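PDB 6DGM: phosphoglycerol transferase GacH from Streptococcus pyogenes MGAS5005, which probably transfers sn-glycerol-1-phosphate onto the rhamnose polysaccharide of the Lancefield group A carbohydrate, through a manganese-binding, probably extracellular domain of the LTA synthase type. Local coordinates for residues 53-58 against 278-283; 89-94 against 110-115; 212-217 against 242-247. One frame throughout, in Å; residues are numbered along the deposited sequence.

Contact 1: 53-58 against 278-283; sequences DRVSNV and DSAFNK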
ATOM      1  N   ASP A  53      -4.080   7.046  18.752  1.00 25.57           N
ATOM      2  CA  ASP A  53      -5.363   7.391  19.344  1.00 30.56           C
ATOM      3  C   ASP A  53      -6.405   6.295  19.165  1.00 27.71           C
ATOM      4  O   ASP A  53      -7.390   6.269  19.913  1.00 28.68           O
ATOM      5  CB  ASP A  53      -5.866   8.696  18.724  1.00 40.37           C
ATOM      6  CG  ASP A  53      -7.105   9.228  19.407  1.00 53.45           C
ATOM      7  OD1 ASP A  53      -7.390   8.806  20.552  1.00 59.08           O
ATOM      8  OD2 ASP A  53      -7.798  10.067  18.793  1.00 58.74           O
ATOM      9  N   ARG A  54      -6.220   5.384  18.206  1.00 26.51           N
ATOM     10  CA  ARG A  54      -7.162   4.289  18.026  1.00 27.05           C
ATOM     11  C   ARG A  54      -6.913   3.132  18.985  1.00 26.65           C
ATOM     12  O   ARG A  54      -7.735   2.212  19.059  1.00 26.51           O
ATOM     13  CB  ARG A  54      -7.096   3.721  16.603  1.00 28.77           C
ATOM     14  CG  ARG A  54      -7.936   4.435  15.600  1.00 33.67           C
ATOM     15  CD  ARG A  54      -8.129   3.579  14.346  1.00 28.17           C
ATOM     16  NE  ARG A  54      -6.867   3.210  13.730  1.00 23.21           N
ATOM     17  CZ  ARG A  54      -6.122   4.044  13.016  1.00 21.14           C
ATOM     18  NH1 ARG A  54      -6.512   5.307  12.835  1.00 21.49           N
ATOM     19  NH2 ARG A  54      -4.993   3.624  12.478  1.00 19.06           N
ATOM     20  N   VAL A  55      -5.781   3.121  19.676  1.00 25.53           N
ATOM     21  CA  VAL A  55      -5.499   2.084  20.660  1.00 24.32           C
ATOM     22  C   VAL A  55      -6.185   2.471  21.962  1.00 23.77           C
ATOM     23  O   VAL A  55      -5.830   3.477  22.586  1.00 24.16           O
ATOM     24  CB  VAL A  55      -3.985   1.894  20.838  1.00 24.43           C
ATOM     25  CG1 VAL A  55      -3.714   0.732  21.759  1.00 24.53           C
ATOM     26  CG2 VAL A  55      -3.349   1.677  19.468  1.00 23.98           C
ATOM     27  N   SER A  56      -7.157   1.649  22.383  1.00 24.40           N
ATOM     28  CA  SER A  56      -8.135   2.061  23.386  1.00 27.19           C
ATOM     29  C   SER A  56      -7.482   2.547  24.675  1.00 27.20           C
ATOM     30  O   SER A  56      -7.904   3.556  25.257  1.00 28.43           O
ATOM     31  CB  SER A  56      -9.079   0.892  23.711  1.00 33.68           C
ATOM     32  OG  SER A  56      -9.709   0.389  22.551  1.00 41.10           O
ATOM     33  N   ASN A  57      -6.497   1.813  25.182  1.00 26.58           N
ATOM     34  CA  ASN A  57      -5.985   2.090  26.518  1.00 30.10           C
ATOM     35  C   ASN A  57      -4.787   3.025  26.525  1.00 29.17           C
ATOM     36  O   ASN A  57      -4.114   3.139  27.556  1.00 31.23           O
ATOM     37  CB  ASN A  57      -5.643   0.793  27.249  1.00 33.65           C
ATOM     38  CG  ASN A  57      -6.869   0.008  27.634  1.00 38.38           C
ATOM     39  OD1 ASN A  57      -7.958   0.561  27.778  1.00 35.98           O
ATOM     40  ND2 ASN A  57      -6.694  -1.287  27.825  1.00 43.54           N
ATOM     41  N   VAL A  58      -4.540   3.719  25.427  1.00 23.92           N
ATOM     42  CA  VAL A  58      -3.395   4.617  25.275  1.00 24.99           C
ATOM     43  C   VAL A  58      -3.862   6.051  25.443  1.00 24.51           C
ATOM     44  O   VAL A  58      -4.955   6.421  24.990  1.00 24.14           O
ATOM     45  CB  VAL A  58      -2.752   4.416  23.883  1.00 28.72           C
ATOM     46  CG1 VAL A  58      -2.022   5.675  23.412  1.00 28.31           C
ATOM     47  CG2 VAL A  58      -1.819   3.231  23.922  1.00 33.17           C
ATOM     48  N   ASP A 278      -1.119  -6.843  24.124  1.00 24.19           N
ATOM     49  CA  ASP A 278      -2.486  -7.102  23.683  1.00 25.40           C
ATOM     50  C   ASP A 278      -3.506  -6.387  24.561  1.00 25.53           C
ATOM     51  O   ASP A 278      -4.577  -6.000  24.078  1.00 26.81           O
ATOM     52  CB  ASP A 278      -2.781  -8.598  23.652  1.00 27.82           C
ATOM     53  CG  ASP A 278      -2.248  -9.286  22.399  1.00 29.99           C
ATOM     54  OD1 ASP A 278      -1.756  -8.607  21.476  1.00 29.39           O
ATOM     55  OD2 ASP A 278      -2.330 -10.536  22.362  1.00 32.86           O
ATOM     56  N   SER A 279      -3.198  -6.199  25.843  1.00 24.93           N
ATOM     57  CA  SER A 279      -4.131  -5.529  26.737  1.00 25.48           C
ATOM     58  C   SER A 279      -4.461  -4.117  26.260  1.00 25.35           C
ATOM     59  O   SER A 279      -5.533  -3.594  26.586  1.00 27.18           O
ATOM     60  CB  SER A 279      -3.516  -5.453  28.130  1.00 26.08           C
ATOM     61  OG  SER A 279      -2.424  -4.562  28.110  1.00 24.70           O
ATOM     62  N   ALA A 280      -3.551  -3.485  25.516  1.00 23.72           N
ATOM     63  CA  ALA A 280      -3.764  -2.119  25.044  1.00 24.20           C
ATOM     64  C   ALA A 280      -5.048  -1.980  24.233  1.00 25.43           C
ATOM     65  O   ALA A 280      -5.645  -0.902  24.207  1.00 27.23           O
ATOM     66  CB  ALA A 280      -2.586  -1.654  24.189  1.00 21.95           C
ATOM     67  N   PHE A 281      -5.482  -3.044  23.565  1.00 25.97           N
ATOM     68  CA  PHE A 281      -6.617  -2.965  22.651  1.00 26.58           C
ATOM     69  C   PHE A 281      -7.966  -3.216  23.318  1.00 30.11           C
ATOM     70  O   PHE A 281      -9.001  -3.038  22.664  1.00 31.17           O
ATOM     71  CB  PHE A 281      -6.366  -3.909  21.473  1.00 25.43           C
ATOM     72  CG  PHE A 281      -5.070  -3.635  20.773  1.00 24.00           C
ATOM     73  CD1 PHE A 281      -4.950  -2.567  19.900  1.00 21.72           C
ATOM     74  CD2 PHE A 281      -3.944  -4.407  21.037  1.00 24.91           C
ATOM     75  CE1 PHE A 281      -3.752  -2.286  19.283  1.00 21.35           C
ATOM     76  CE2 PHE A 281      -2.741  -4.131  20.406  1.00 23.66           C
ATOM     77  CZ  PHE A 281      -2.646  -3.074  19.538  1.00 22.27           C
ATOM     78  N   ASN A 282      -7.983  -3.616  24.588  1.00 34.66           N
ATOM     79  CA  ASN A 282      -9.196  -3.658  25.405  1.00 41.10           C
ATOM     80  C   ASN A 282     -10.470  -4.082  24.687  1.00 42.90           C
ATOM     81  O   ASN A 282     -11.387  -3.273  24.515  1.00 47.53           O
ATOM     82  CB  ASN A 282      -9.440  -2.264  26.022  1.00 47.91           C
ATOM     83  CG  ASN A 282     -10.525  -2.263  27.095  1.00 54.55           C
ATOM     84  OD1 ASN A 282     -10.828  -3.298  27.691  1.00 57.39           O
ATOM     85  ND2 ASN A 282     -11.109  -1.093  27.349  1.00 56.18           N
ATOM     86  N   LYS A 283     -10.573  -5.348  24.303  1.00 40.75           N
ATOM     87  CA  LYS A 283     -11.774  -5.897  23.670  1.00 46.92           C
ATOM     88  C   LYS A 283     -12.029  -5.358  22.261  1.00 43.02           C
ATOM     89  O   LYS A 283     -13.030  -5.743  21.638  1.00 46.81           O
ATOM     90  CB  LYS A 283     -13.060  -5.671  24.490  1.00 55.56           C
ATOM     91  CG  LYS A 283     -13.051  -6.247  25.899  1.00 62.05           C
ATOM     92  CD  LYS A 283     -14.113  -5.578  26.785  1.00 65.10           C
ATOM     93  CE  LYS A 283     -15.278  -6.512  27.105  1.00 66.67           C
ATOM     94  NZ  LYS A 283     -16.522  -5.763  27.481  1.00 66.84           N
TER
HETATM   95  O   HOH W   1      -8.391  -0.701  20.679  1.00 28.40           O
HETATM   96  O   HOH W   2      -3.471  -2.000  28.517  1.00 24.46           O

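Contact 2: 89-94 against 110-115; sequences TANMEF and SVLYSE. With MN (manganese (II) ion), chain C; 1GP (sn-glycerol-1-phosphate), chain D.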
ATOM      1  N   THR A  89       6.121  -5.773   6.260  1.00 19.01           N
ATOM      2  CA  THR A  89       6.166  -4.720   5.260  1.00 18.54           C
ATOM      3  C   THR A  89       6.035  -5.217   3.833  1.00 15.90           C
ATOM      4  O   THR A  89       5.147  -4.779   3.082  1.00 15.44           O
ATOM      5  CB  THR A  89       7.528  -4.028   5.457  1.00 21.15           C
ATOM      6  OG1 THR A  89       7.734  -3.831   6.858  1.00 25.17           O
ATOM      7  CG2 THR A  89       7.600  -2.718   4.705  1.00 20.89           C
ATOM      8  N   ALA A  90       6.933  -6.113   3.434  1.00 14.69           N
ATOM      9  CA  ALA A  90       6.989  -6.530   2.039  1.00 14.93           C
ATOM     10  C   ALA A  90       5.732  -7.262   1.590  1.00 13.61           C
ATOM     11  O   ALA A  90       5.426  -7.266   0.383  1.00 13.02           O
ATOM     12  CB  ALA A  90       8.235  -7.396   1.834  1.00 17.07           C
ATOM     13  N   ASN A  91       4.979  -7.860   2.526  1.00 13.66           N
ATOM     14  CA  ASN A  91       3.739  -8.530   2.142  1.00 14.20           C
ATOM     15  C   ASN A  91       2.656  -7.515   1.819  1.00 14.04           C
ATOM     16  O   ASN A  91       1.894  -7.705   0.867  1.00 14.48           O
ATOM     17  CB  ASN A  91       3.294  -9.489   3.235  1.00 15.73           C
ATOM     18  CG  ASN A  91       4.214 -10.670   3.357  1.00 16.46           C
ATOM     19  OD1 ASN A  91       4.819 -11.087   2.372  1.00 15.59           O
ATOM     20  ND2 ASN A  91       4.350 -11.201   4.562  1.00 18.07           N
ATOM     21  N   MET A  92       2.567  -6.429   2.587  1.00 14.22           N
ATOM     22  CA  MET A  92       1.638  -5.361   2.217  1.00 15.45           C
ATOM     23  C   MET A  92       2.070  -4.718   0.906  1.00 14.79           C
ATOM     24  O   MET A  92       1.244  -4.451   0.020  1.00 15.48           O
ATOM     25  CB  MET A  92       1.537  -4.336   3.345  1.00 16.87           C
ATOM     26  CG  MET A  92       0.376  -4.614   4.323  1.00 17.60           C
ATOM     27  SD  MET A  92       0.360  -6.239   5.090  1.00 18.05           S
ATOM     28  CE  MET A  92       1.746  -6.100   6.217  1.00 19.36           C
ATOM     29  N   GLU A  93       3.375  -4.518   0.745  1.00 13.67           N
ATOM     30  CA  GLU A  93       3.924  -3.939  -0.472  1.00 14.37           C
ATOM     31  C   GLU A  93       3.525  -4.745  -1.705  1.00 14.46           C
ATOM     32  O   GLU A  93       3.023  -4.185  -2.690  1.00 14.48           O
ATOM     33  CB  GLU A  93       5.440  -3.915  -0.316  1.00 15.12           C
ATOM     34  CG  GLU A  93       6.212  -3.121  -1.363  1.00 15.29           C
ATOM     35  CD  GLU A  93       7.698  -3.344  -1.180  1.00 15.25           C
ATOM     36  OE1 GLU A  93       8.117  -3.522  -0.018  1.00 14.83           O
ATOM     37  OE2 GLU A  93       8.435  -3.393  -2.188  1.00 14.81           O
ATOM     38  N   PHE A  94       3.737  -6.064  -1.667  1.00 13.99           N
ATOM     39  CA  PHE A  94       3.348  -6.939  -2.771  1.00 14.11           C
ATOM     40  C   PHE A  94       1.877  -6.766  -3.123  1.00 13.76           C
ATOM     41  O   PHE A  94       1.500  -6.706  -4.302  1.00 14.39           O
ATOM     42  CB  PHE A  94       3.606  -8.400  -2.364  1.00 13.95           C
ATOM     43  CG  PHE A  94       3.050  -9.427  -3.321  1.00 13.98           C
ATOM     44  CD1 PHE A  94       1.718  -9.836  -3.241  1.00 14.41           C
ATOM     45  CD2 PHE A  94       3.861 -10.014  -4.274  1.00 14.49           C
ATOM     46  CE1 PHE A  94       1.197 -10.807  -4.104  1.00 15.23           C
ATOM     47  CE2 PHE A  94       3.353 -10.997  -5.142  1.00 15.65           C
ATOM     48  CZ  PHE A  94       2.016 -11.375  -5.071  1.00 15.61           C
ATOM     49  N   SER A 110       4.903 -17.363   4.057  1.00 17.16           N
ATOM     50  CA  SER A 110       5.406 -16.353   4.975  1.00 17.60           C
ATOM     51  C   SER A 110       5.707 -15.023   4.288  1.00 17.87           C
ATOM     52  O   SER A 110       5.267 -13.966   4.764  1.00 18.73           O
ATOM     53  CB  SER A 110       6.668 -16.870   5.668  1.00 19.23           C
ATOM     54  OG  SER A 110       7.141 -15.899   6.581  1.00 20.33           O
ATOM     55  N   VAL A 111       6.478 -15.037   3.207  1.00 16.59           N
ATOM     56  CA  VAL A 111       6.852 -13.808   2.510  1.00 15.11           C
ATOM     57  C   VAL A 111       6.532 -13.955   1.030  1.00 13.70           C
ATOM     58  O   VAL A 111       7.113 -14.803   0.344  1.00 14.26           O
ATOM     59  CB  VAL A 111       8.335 -13.440   2.729  1.00 16.08           C
ATOM     60  CG1 VAL A 111       8.709 -12.238   1.874  1.00 16.37           C
ATOM     61  CG2 VAL A 111       8.582 -13.159   4.208  1.00 16.52           C
ATOM     62  N   LEU A 112       5.608 -13.118   0.543  1.00 13.69           N
ATOM     63  CA  LEU A 112       5.143 -13.215  -0.835  1.00 14.18           C
ATOM     64  C   LEU A 112       6.264 -12.983  -1.839  1.00 14.46           C
ATOM     65  O   LEU A 112       6.334 -13.672  -2.860  1.00 14.93           O
ATOM     66  CB  LEU A 112       3.997 -12.222  -1.048  1.00 15.02           C
ATOM     67  CG  LEU A 112       2.759 -12.605  -0.222  1.00 17.30           C
ATOM     68  CD1 LEU A 112       1.806 -11.444  -0.061  1.00 18.23           C
ATOM     69  CD2 LEU A 112       2.047 -13.787  -0.867  1.00 18.96           C
ATOM     70  N   TYR A 113       7.155 -12.030  -1.570  1.00 13.57           N
ATOM     71  CA  TYR A 113       8.221 -11.735  -2.509  1.00 13.52           C
ATOM     72  C   TYR A 113       9.193 -12.902  -2.673  1.00 16.71           C
ATOM     73  O   TYR A 113       9.881 -12.978  -3.700  1.00 17.90           O
ATOM     74  CB  TYR A 113       9.015 -10.504  -2.030  1.00 13.38           C
ATOM     75  CG  TYR A 113       8.464  -9.141  -2.410  1.00 14.59           C
ATOM     76  CD1 TYR A 113       7.445  -8.998  -3.341  1.00 16.13           C
ATOM     77  CD2 TYR A 113       8.992  -7.987  -1.844  1.00 14.20           C
ATOM     78  CE1 TYR A 113       6.968  -7.762  -3.703  1.00 16.08           C
ATOM     79  CE2 TYR A 113       8.527  -6.737  -2.201  1.00 14.97           C
ATOM     80  CZ  TYR A 113       7.506  -6.626  -3.138  1.00 15.67           C
ATOM     81  OH  TYR A 113       7.007  -5.401  -3.533  1.00 16.14           O
ATOM     82  N   SER A 114       9.288 -13.785  -1.681  1.00 17.31           N
ATOM     83  CA  SER A 114      10.177 -14.934  -1.755  1.00 18.08           C
ATOM     84  C   SER A 114       9.488 -16.196  -2.239  1.00 17.43           C
ATOM     85  O   SER A 114      10.122 -17.009  -2.912  1.00 18.94           O
ATOM     86  CB  SER A 114      10.765 -15.245  -0.376  1.00 20.09           C
ATOM     87  OG  SER A 114      11.574 -14.182   0.093  1.00 21.91           O
ATOM     88  N   GLU A 115       8.205 -16.379  -1.911  1.00 16.54           N
ATOM     89  CA  GLU A 115       7.521 -17.642  -2.141  1.00 16.79           C
ATOM     90  C   GLU A 115       6.491 -17.615  -3.261  1.00 17.30           C
ATOM     91  O   GLU A 115       6.115 -18.686  -3.751  1.00 19.98           O
ATOM     92  CB  GLU A 115       6.793 -18.079  -0.868  1.00 16.68           C
ATOM     93  CG  GLU A 115       7.738 -18.291   0.298  1.00 18.64           C
ATOM     94  CD  GLU A 115       7.029 -18.580   1.588  1.00 22.30           C
ATOM     95  OE1 GLU A 115       6.176 -19.492   1.612  1.00 24.55           O
ATOM     96  OE2 GLU A 115       7.327 -17.904   2.601  1.00 23.62           O
TER
HETATM   97 MN    MN C 901       7.066  -2.596   8.354  1.00 17.49          MN
HETATM   98  C3  1GP D 902      13.492  -3.276   5.966  1.00 23.31           C
HETATM   99  O3  1GP D 902      11.282  -3.035   4.963  1.00 19.67           O
HETATM  100  C2  1GP D 902      12.084  -3.822   5.868  1.00 23.68           C
HETATM  101  O2  1GP D 902      14.239  -3.457   4.765  1.00 23.95           O
HETATM  102  C1  1GP D 902      11.425  -3.866   7.239  1.00 28.60           C
HETATM  103  O1P 1GP D 902      10.233  -4.657   7.195  1.00 29.62           O
HETATM  104  O2P 1GP D 902       8.700  -3.884   9.226  1.00 28.89           O
HETATM  105  O3P 1GP D 902       8.707  -6.312   8.212  1.00 27.93           O
HETATM  106  O4P 1GP D 902      10.685  -5.454   9.563  1.00 32.71           O
HETATM  107  P   1GP D 902       9.525  -5.060   8.598  1.00 28.91           P
HETATM  108  O   HOH W   3       6.470 -10.056   0.324  1.00 14.93           O

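Contact 3: 212-217 against 242-247; sequences WSSDYP and LSFTDK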
ATOM      1  N   TRP A 212      12.830   2.537  18.378  1.00 17.26           N
ATOM      2  CA  TRP A 212      12.444   3.945  18.340  1.00 17.13           C
ATOM      3  C   TRP A 212      13.255   4.710  19.374  1.00 16.58           C
ATOM      4  O   TRP A 212      13.290   4.329  20.547  1.00 16.91           O
ATOM      5  CB  TRP A 212      10.945   4.092  18.635  1.00 17.14           C
ATOM      6  CG  TRP A 212      10.141   3.209  17.756  1.00 16.62           C
ATOM      7  CD1 TRP A 212       9.811   3.442  16.466  1.00 16.09           C
ATOM      8  CD2 TRP A 212       9.609   1.911  18.083  1.00 16.41           C
ATOM      9  NE1 TRP A 212       9.095   2.384  15.959  1.00 16.31           N
ATOM     10  CE2 TRP A 212       8.967   1.427  16.930  1.00 16.24           C
ATOM     11  CE3 TRP A 212       9.626   1.117  19.236  1.00 17.91           C
ATOM     12  CZ2 TRP A 212       8.332   0.186  16.895  1.00 16.54           C
ATOM     13  CZ3 TRP A 212       8.998  -0.121  19.202  1.00 18.12           C
ATOM     14  CH2 TRP A 212       8.359  -0.569  18.039  1.00 17.51           C
ATOM     15  N   SER A 213      13.924   5.774  18.944  1.00 15.85           N
ATOM     16  CA  SER A 213      14.782   6.553  19.838  1.00 18.07           C
ATOM     17  C   SER A 213      14.554   8.024  19.545  1.00 18.53           C
ATOM     18  O   SER A 213      14.941   8.506  18.478  1.00 20.33           O
ATOM     19  CB  SER A 213      16.254   6.203  19.625  1.00 19.41           C
ATOM     20  OG  SER A 213      17.099   6.785  20.619  1.00 21.19           O
ATOM     21  N   SER A 214      13.934   8.732  20.480  1.00 18.50           N
ATOM     22  CA  SER A 214      13.695  10.158  20.298  1.00 19.05           C
ATOM     23  C   SER A 214      13.415  10.796  21.644  1.00 17.85           C
ATOM     24  O   SER A 214      12.527  10.345  22.369  1.00 18.38           O
ATOM     25  CB  SER A 214      12.504  10.382  19.356  1.00 21.75           C
ATOM     26  OG  SER A 214      12.340  11.769  19.118  1.00 24.48           O
ATOM     27  N   ASP A 215      14.162  11.856  21.972  1.00 16.84           N
ATOM     28  CA  ASP A 215      13.948  12.597  23.200  1.00 16.73           C
ATOM     29  C   ASP A 215      13.117  13.850  23.017  1.00 17.80           C
ATOM     30  O   ASP A 215      12.687  14.427  24.021  1.00 18.78           O
ATOM     31  CB  ASP A 215      15.302  12.967  23.817  1.00 17.68           C
ATOM     32  CG  ASP A 215      15.942  11.780  24.500  1.00 19.55           C
ATOM     33  OD1 ASP A 215      15.325  11.318  25.472  1.00 20.74           O
ATOM     34  OD2 ASP A 215      16.978  11.272  24.025  1.00 19.81           O
ATOM     35  N   TYR A 216      12.861  14.273  21.780  1.00 18.34           N
ATOM     36  CA  TYR A 216      12.180  15.533  21.518  1.00 19.51           C
ATOM     37  C   TYR A 216      11.209  15.332  20.370  1.00 19.49           C
ATOM     38  O   TYR A 216      11.457  14.511  19.482  1.00 19.12           O
ATOM     39  CB  TYR A 216      13.204  16.640  21.184  1.00 20.02           C
ATOM     40  CG  TYR A 216      14.267  16.715  22.256  1.00 19.77           C
ATOM     41  CD1 TYR A 216      13.985  17.259  23.494  1.00 19.51           C
ATOM     42  CD2 TYR A 216      15.535  16.179  22.052  1.00 18.77           C
ATOM     43  CE1 TYR A 216      14.910  17.286  24.484  1.00 19.35           C
ATOM     44  CE2 TYR A 216      16.479  16.213  23.045  1.00 17.99           C
ATOM     45  CZ  TYR A 216      16.167  16.763  24.260  1.00 18.55           C
ATOM     46  OH  TYR A 216      17.101  16.794  25.263  1.00 20.51           O
ATOM     47  N   PRO A 217      10.076  16.049  20.372  1.00 21.00           N
ATOM     48  CA  PRO A 217       9.641  17.066  21.342  1.00 21.16           C
ATOM     49  C   PRO A 217       9.343  16.500  22.729  1.00 20.67           C
ATOM     50  O   PRO A 217       8.544  15.583  22.849  1.00 19.78           O
ATOM     51  CB  PRO A 217       8.350  17.613  20.713  1.00 22.90           C
ATOM     52  CG  PRO A 217       8.443  17.260  19.270  1.00 24.69           C
ATOM     53  CD  PRO A 217       9.162  15.959  19.219  1.00 23.76           C
ATOM     54  N   LEU A 242       6.495  10.061  15.105  1.00 16.57           N
ATOM     55  CA  LEU A 242       5.342  10.321  14.250  1.00 16.60           C
ATOM     56  C   LEU A 242       5.140  11.815  14.029  1.00 17.39           C
ATOM     57  O   LEU A 242       4.714  12.239  12.943  1.00 17.89           O
ATOM     58  CB  LEU A 242       4.061   9.739  14.834  1.00 17.68           C
ATOM     59  CG  LEU A 242       3.807   8.250  14.675  1.00 18.75           C
ATOM     60  CD1 LEU A 242       2.356   7.963  15.089  1.00 17.04           C
ATOM     61  CD2 LEU A 242       4.056   7.720  13.277  1.00 21.36           C
ATOM     62  N   SER A 243       5.391  12.626  15.067  1.00 17.37           N
ATOM     63  CA  SER A 243       5.176  14.064  14.940  1.00 19.28           C
ATOM     64  C   SER A 243       6.043  14.664  13.835  1.00 20.03           C
ATOM     65  O   SER A 243       5.611  15.610  13.156  1.00 21.04           O
ATOM     66  CB  SER A 243       5.405  14.755  16.289  1.00 19.94           C
ATOM     67  OG  SER A 243       6.783  15.002  16.527  1.00 20.72           O
ATOM     68  N   PHE A 244       7.260  14.134  13.640  1.00 20.17           N
ATOM     69  CA  PHE A 244       8.104  14.601  12.539  1.00 19.33           C
ATOM     70  C   PHE A 244       7.546  14.127  11.205  1.00 18.11           C
ATOM     71  O   PHE A 244       7.436  14.902  10.248  1.00 17.93           O
ATOM     72  CB  PHE A 244       9.551  14.099  12.686  1.00 19.21           C
ATOM     73  CG  PHE A 244      10.312  14.727  13.817  1.00 22.58           C
ATOM     74  CD1 PHE A 244      10.873  15.980  13.671  1.00 27.43           C
ATOM     75  CD2 PHE A 244      10.502  14.048  15.015  1.00 21.64           C
ATOM     76  CE1 PHE A 244      11.586  16.571  14.717  1.00 28.28           C
ATOM     77  CE2 PHE A 244      11.196  14.639  16.060  1.00 22.03           C
ATOM     78  CZ  PHE A 244      11.747  15.895  15.913  1.00 25.04           C
ATOM     79  N   THR A 245       7.180  12.847  11.124  1.00 16.35           N
ATOM     80  CA  THR A 245       6.593  12.339   9.893  1.00 15.46           C
ATOM     81  C   THR A 245       5.372  13.149   9.511  1.00 16.71           C
ATOM     82  O   THR A 245       5.170  13.464   8.335  1.00 17.37           O
ATOM     83  CB  THR A 245       6.208  10.876  10.060  1.00 15.92           C
ATOM     84  OG1 THR A 245       7.409  10.111  10.241  1.00 15.66           O
ATOM     85  CG2 THR A 245       5.434  10.351   8.845  1.00 16.34           C
ATOM     86  N   ASP A 246       4.570  13.525  10.503  1.00 17.65           N
ATOM     87  CA  ASP A 246       3.338  14.244  10.231  1.00 19.58           C
ATOM     88  C   ASP A 246       3.628  15.594   9.594  1.00 20.13           C
ATOM     89  O   ASP A 246       3.025  15.955   8.574  1.00 20.32           O
ATOM     90  CB  ASP A 246       2.566  14.406  11.533  1.00 19.22           C
ATOM     91  CG  ASP A 246       1.232  15.062  11.332  1.00 20.19           C
ATOM     92  OD1 ASP A 246       0.347  14.419  10.741  1.00 20.38           O
ATOM     93  OD2 ASP A 246       1.073  16.212  11.778  1.00 21.22           O
ATOM     94  N   LYS A 247       4.569  16.348  10.168  1.00 19.26           N
ATOM     95  CA  LYS A 247       4.932  17.645   9.604  1.00 19.90           C
ATOM     96  C   LYS A 247       5.597  17.502   8.242  1.00 19.23           C
ATOM     97  O   LYS A 247       5.326  18.299   7.332  1.00 21.38           O
ATOM     98  CB  LYS A 247       5.843  18.396  10.568  1.00 22.19           C
ATOM     99  CG  LYS A 247       5.168  18.758  11.866  1.00 27.44           C
ATOM    100  CD  LYS A 247       6.159  19.430  12.803  1.00 34.17           C
ATOM    101  CE  LYS A 247       5.547  19.663  14.169  1.00 38.73           C
ATOM    102  NZ  LYS A 247       5.125  18.381  14.801  1.00 38.70           N
TER

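Contact 1: 53-58 against 278-283
The carbonyl oxygen of A280 receives the backbone N-H of N57 at 3.0 Å (N57 N to A280 O), with an N-H...O angle of 156°. The donor lies in the carbonyl plane of A280, and the backbone of N57 is also hydrogen-bonded to that of K225, which ties the turn to a third loop. The same oxygen is packed by carbon from the other segment, since V55 CG1 sits 3.5 Å from A280 O. N57 makes a second approach with its side chain: ND2 stands 2.9 Å from S279 O, a bond that is weak because its N-H...O angle is 121°. The N57 and N282 side chains cross at about a right angle, though their amide planes are only 32° apart, and N57 ND2 comes within 3.4 Å of N282 CB.

Two short loops of the alkaline phosphatase-like fold meet here. A type I beta turn from V55 to V58, running into strand 58-60, sets N57 against the 3-10 segment 278-281, which lies between strands 263-269 and 290-297. Beside the polar pair is a small apolar patch: V55 CG1 touches A280 CB at 3.6 Å and reaches F281 CE1 obliquely at 3.9 Å, while Y276 also packs on V55. A water lies between the exposed S56 OG and F281 O, 3.1 Å from the latter.

Contact 2: 89-94 against 110-115
N91 turns its CG anti to the carbonyl carbon (chi1 -69°), and chi2 of -30° sets its amide against the start of helix 112-115. There OD1 accepts L112 N at 2.8 Å, nearly straight at 170°, and N91 ND2 donates to S110 O at 2.9 Å. One amide thus grips the chain on both sides of the N-cap residue V111. A water also donates to N91 OD1 and accepts Y113 N, so the first two N-H groups of the short helix are engaged. F94, with CG anti to the backbone N, offers one ring face to L112 CB, 3.9 Å from the ring centroid and offset toward the rim, a CH-pi contact. The Y113 ring has A90 O over its centre, and its hydroxyl donates to E93 OE2 at 2.8 Å from above the carboxylate plane, the carboxylate and ring planes being nearly perpendicular. E93 OE2 also bonds to Y152 OH, while OE1 forms a salt bridge with R148, which also hydrogen-bonds to the bound sn-glycerol-1-phosphate. At the start of helix 89-98, T89 OG1 binds the manganese ion at 2.0 Å, alongside E47, D270 and H271, and T89 N donates to O3P of sn-glycerol-1-phosphate. The chemistry is consistent with a second-shell role: Y113 and Y152 hold the E93 carboxylate, which in turn probably helps to orient R148 toward the bound glycerol phosphate.

Contact 3: 212-217 against 242-247
Helix 229-257, the long helix that leads into central strand 263-269 of the alkaline phosphatase-like domain, is flanked near its middle by the loop joining strands 200-204 and 222-224. The contact is light, burying 125 Å² in all, and no hydrogen bond crosses it. It lies near the surface, away from the metal and ligand sites. A cis peptide bond precedes P217, and the pyrrolidine ring and the carbonyl of Y216 both meet the F244 side chain. Y216 O lies at the edge of the F244 ring, near the plane of that ring, 3.4 Å from F244 CE2. P217 CD approaches the same CE2 obliquely at 4.0 Å, the two side chains sliding past each other in opposite directions. The CA-CB bond of F244 is not aimed at the loop, but CE2 at the end of its ring comes nearest. R240, one turn earlier on the helix, adds polar links, its NH1 bonding to S214 O and its NE more weakly to P217 O. The hydroxyl of S243 is spoken for within the helix, bonded to R240 O, and touches the proline through van der Waals contact alone: S243 OG lies 3.7 Å from P217 CD.

All three contacts lie in the one alkaline phosphatase-like domain, around its eight-stranded mixed sheet. Along the chain, contact 1 closes the widest loop, and contacts 2 and 3 are nested inside it in series. Contact 2 is the inner one, about 12 Å from the centre of the chain, and it carries a manganese ligand; contacts 1 and 3 have their centres about 21 Å apart. These two are joined through the small sheet of strands 58-60 and 222-224, the first starting at V58, the second following 212-217. The metal and glycerol phosphate site is separate from this peripheral packing: the nearest atoms of contact 2 are about 13 Å from contact 1 and about 11 Å from contact 3.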